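Local coordinates for hydrogenase maturation factor (PDB 3VTH), which probably transfers the carbamoyl group of carbamoyl phosphate, at the expense of ATP, to the C-terminal cysteine of HypE during [NiFe]-hydrogenase maturation, at residues A[315-318]-A[319-323]; A[609-612]-A[613-617]. All blocks are in the same frame, centred on the assembly; numbering follows the deposited sequence.

Contact 1: A[315-318]-A[319-323]; sequences YLLM and EEIDF
L317 and I321 meet at the C-terminal end of helix 312-320, in the part of the chain related to the Telomere recombination (YrdC-like) family, where the last turn frays into a loop. The tight side is apolar. I321 CD1 lies 4.1 Å from L317 CG and 4.2 Å from M318 SD, so the end of one isoleucine branch touches two side chains one turn back. L317 is placed for this by its first torsion, which sets CG opposite the backbone N (chi1 -176°) and beside its own carbonyl carbon. I321 also rests on A209 of helix 204-213, and the F323 ring turns one face to I321 CB. The backbone tightens here as well: L317 O is gripped by two amides, E320 N at 2.8 Å, standing well above the carbonyl plane, and I321 N at 3.1 Å, nearly in line with the C=O bond. One carbonyl thus takes both an i+3 and an i+4 bond as the helix ends, while R257 binds the carbonyls of M318 and I321. E319 is the exposed side. Its amide bonds to Y315 O and L316 O are weak, yet its CG is pressed to 3.0 Å from L316 O, with chi1 (19°) off any staggered position and probably strained. Extended beyond CG, the side chain runs alongside L316; its carboxylate makes weak, long ion pairs with K122 and R130. The E320 chain bends about CB-CG (chi2 -55°), and a water donates to L316 O at 2.8 Å and to E320 OE2 at 2.9 Å.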
# COMPACT_ATOMS: atom_id res chain seq x y z
N TYR A 315 14.53 15.67 8.93
CA TYR A 315 14.42 17.04 9.43
C TYR A 315 15.79 17.69 9.57
O TYR A 315 15.95 18.88 9.28
CB TYR A 315 13.69 17.08 10.77
CG TYR A 315 12.22 16.73 10.69
CD1 TYR A 315 11.27 17.70 10.37
CD2 TYR A 315 11.78 15.42 10.94
CE1 TYR A 315 9.90 17.37 10.30
CE2 TYR A 315 10.44 15.09 10.88
CZ TYR A 315 9.50 16.07 10.57
OH TYR A 315 8.18 15.73 10.51
N LEU A 316 16.76 16.91 10.04
CA LEU A 316 18.14 17.39 10.15
C LEU A 316 18.72 17.73 8.77
O LEU A 316 19.33 18.79 8.57
CB LEU A 316 19.01 16.37 10.88
CG LEU A 316 18.70 16.15 12.37
CD1 LEU A 316 19.51 14.98 12.93
CD2 LEU A 316 18.92 17.41 13.19
N LEU A 317 18.54 16.82 7.82
CA LEU A 317 19.03 17.03 6.45
C LEU A 317 18.41 18.28 5.82
O LEU A 317 19.10 19.06 5.17
CB LEU A 317 18.78 15.79 5.58
CG LEU A 317 19.32 15.81 4.14
CD1 LEU A 317 20.86 16.14 4.11
CD2 LEU A 317 19.01 14.50 3.41
N MET A 318 17.10 18.46 6.04
CA MET A 318 16.35 19.59 5.50
C MET A 318 16.84 20.97 5.95
O MET A 318 16.75 21.93 5.19
CB MET A 318 14.84 19.44 5.78
CG MET A 318 14.13 18.36 4.94
SD MET A 318 14.30 18.73 3.18
CE MET A 318 13.39 17.38 2.43
N GLU A 319 17.38 21.07 7.16
CA GLU A 319 18.02 22.33 7.56
C GLU A 319 19.37 22.58 6.83
O GLU A 319 19.86 23.71 6.82
CB GLU A 319 18.15 22.48 9.10
CG GLU A 319 18.02 21.20 9.90
CD GLU A 319 17.80 21.41 11.41
OE1 GLU A 319 16.87 20.77 11.97
OE2 GLU A 319 18.56 22.18 12.02
N GLU A 320 19.93 21.54 6.20
CA GLU A 320 21.23 21.68 5.52
C GLU A 320 21.13 21.91 4.01
O GLU A 320 22.03 22.50 3.42
CB GLU A 320 22.16 20.49 5.80
CG GLU A 320 22.51 20.25 7.27
CD GLU A 320 23.11 21.46 7.97
OE1 GLU A 320 23.96 22.16 7.37
OE2 GLU A 320 22.75 21.70 9.15
N ILE A 321 20.03 21.46 3.40
CA ILE A 321 19.82 21.62 1.95
C ILE A 321 18.67 22.60 1.63
O ILE A 321 17.79 22.81 2.47
CB ILE A 321 19.57 20.24 1.27
CG1 ILE A 321 18.32 19.56 1.84
CG2 ILE A 321 20.79 19.32 1.44
CD1 ILE A 321 17.92 18.26 1.14
N ASP A 322 18.68 23.19 0.44
CA ASP A 322 17.55 24.03 -0.00
C ASP A 322 16.88 23.52 -1.29
O ASP A 322 16.57 24.29 -2.21
CB ASP A 322 17.96 25.50 -0.16
CG ASP A 322 19.07 25.70 -1.19
OD1 ASP A 322 19.40 24.73 -1.92
OD2 ASP A 322 19.62 26.82 -1.27
N PHE A 323 16.68 22.21 -1.37
CA PHE A 323 16.08 21.58 -2.55
C PHE A 323 15.40 20.30 -2.13
O PHE A 323 15.84 19.65 -1.19
CB PHE A 323 17.13 21.33 -3.67
CG PHE A 323 18.42 20.68 -3.19
CD1 PHE A 323 18.47 19.31 -2.87
CD2 PHE A 323 19.58 21.44 -3.05
CE1 PHE A 323 19.66 18.72 -2.42
CE2 PHE A 323 20.78 20.87 -2.62
CZ PHE A 323 20.82 19.50 -2.30
O HOH W 1 21.15 19.70 10.48

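Contact 2: A[609-612]-A[613-617]; sequences GVRK and EVLFE
The loop between helices 597-607 and 619-626, in the second Kae1-like subdomain, leads to the AP2 nucleotide pocket through E617, and R611 ties its first half together by reaching over to E613 and V614. A Schellman motif with G609 as C-prime residue ends the preceding helix, and the chain then runs on without regular structure. R611 is stretched from CG to NE and reaches past E613 O. Its NH1 donates to E613 O at 3.0 Å; the oxygen sits at the edge of the guanidinium, close to its plane, with an N-H...O angle of 147°. NE is held by a salt bridge to E623 of helix 619-626, so two partners fix the rotation of the flat group. A methionine in place of R611 would probably leave E613 O without this donor and E623 without its charged mate. K612 heads the other way, to a cation-pi contact with Y552. V614, the buried residue here, packs on Q619 and A620 of helix 619-626. The aliphatic part of R611 crosses it obliquely: a chi1 of -61° sets V614 CG1 beside its own backbone N, where it meets R611 CD at 4.0 Å.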
# COMPACT_ATOMS: atom_id res chain seq x y z
N GLY A 609 -0.40 7.56 -31.32
CA GLY A 609 1.00 7.94 -31.27
C GLY A 609 1.50 8.52 -29.96
O GLY A 609 2.44 9.31 -29.95
N VAL A 610 0.90 8.12 -28.85
CA VAL A 610 1.39 8.49 -27.54
C VAL A 610 2.74 7.83 -27.29
O VAL A 610 3.65 8.46 -26.90
CB VAL A 610 0.40 8.12 -26.45
CG1 VAL A 610 0.97 8.27 -25.08
CG2 VAL A 610 -0.80 8.94 -26.57
N ARG A 611 2.81 6.55 -27.54
CA ARG A 611 4.00 5.72 -27.42
C ARG A 611 3.82 4.48 -28.31
O ARG A 611 2.69 4.06 -28.53
CB ARG A 611 4.20 5.26 -25.96
CG ARG A 611 5.11 6.18 -25.15
CD ARG A 611 5.39 5.66 -23.75
NE ARG A 611 6.44 6.47 -23.13
CZ ARG A 611 7.71 6.09 -23.02
NH1 ARG A 611 8.11 4.91 -23.47
NH2 ARG A 611 8.59 6.90 -22.44
N LYS A 612 4.91 3.90 -28.80
CA LYS A 612 4.81 2.61 -29.49
C LYS A 612 5.40 1.51 -28.63
O LYS A 612 5.06 0.33 -28.80
CB LYS A 612 5.49 2.64 -30.86
CG LYS A 612 4.94 3.69 -31.83
CD LYS A 612 4.54 3.07 -33.19
CE LYS A 612 5.75 2.59 -33.99
NZ LYS A 612 5.33 1.77 -35.18
N GLU A 613 6.28 1.89 -27.71
CA GLU A 613 6.91 0.96 -26.79
C GLU A 613 6.95 1.56 -25.39
O GLU A 613 7.10 2.77 -25.24
CB GLU A 613 8.33 0.60 -27.27
CG GLU A 613 8.40 0.22 -28.75
CD GLU A 613 9.74 -0.35 -29.17
OE1 GLU A 613 10.21 0.00 -30.27
OE2 GLU A 613 10.33 -1.15 -28.40
N VAL A 614 6.81 0.71 -24.39
CA VAL A 614 6.82 1.15 -22.99
C VAL A 614 7.90 0.45 -22.17
O VAL A 614 8.33 -0.67 -22.50
CB VAL A 614 5.43 0.99 -22.31
CG1 VAL A 614 4.35 1.84 -23.04
CG2 VAL A 614 5.03 -0.47 -22.22
N LEU A 615 8.34 1.12 -21.11
CA LEU A 615 9.44 0.65 -20.27
C LEU A 615 8.91 -0.14 -19.08
O LEU A 615 9.61 -0.98 -18.53
CB LEU A 615 10.31 1.83 -19.81
CG LEU A 615 10.95 2.65 -20.95
CD1 LEU A 615 11.73 3.88 -20.46
CD2 LEU A 615 11.84 1.76 -21.82
N PHE A 616 7.66 0.14 -18.70
CA PHE A 616 7.00 -0.58 -17.62
C PHE A 616 5.52 -0.74 -17.92
O PHE A 616 4.93 0.06 -18.63
CB PHE A 616 7.23 0.12 -16.26
CG PHE A 616 6.68 1.53 -16.18
CD1 PHE A 616 7.46 2.61 -16.55
CD2 PHE A 616 5.40 1.77 -15.69
CE1 PHE A 616 6.97 3.92 -16.47
CE2 PHE A 616 4.90 3.08 -15.60
CZ PHE A 616 5.69 4.15 -15.99
N GLU A 617 4.94 -1.80 -17.36
CA GLU A 617 3.53 -2.14 -17.56
C GLU A 617 2.64 -0.98 -17.07
O GLU A 617 2.78 -0.53 -15.95
CB GLU A 617 3.24 -3.44 -16.80
CG GLU A 617 1.80 -3.98 -16.88
CD GLU A 617 1.55 -4.87 -18.09
OE1 GLU A 617 1.47 -4.33 -19.23
OE2 GLU A 617 1.39 -6.10 -17.90

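Contacts 1 and 2 lie in different domains of the chain and share no helix or strand; their centres are 37 Å apart and their nearest atoms about 23 Å. Contact 1 is partly buried, with four of its touching residues inside the protein, whereas contact 2 lies at the surface and buries one. Their chemistry follows from this. At 315-323 main-chain bonds finish a helix beside apolar contacts of L317, M318 and I321, and the two acids face the more exposed side. Between 609-612 and 613-617 an arginine side chain supplies the hydrogen bond, while the backbone of K612 and V614 bonds to Y552 and K549. Helix 204-213 backs the first contact; helices 551-559 and 619-626 flank the second.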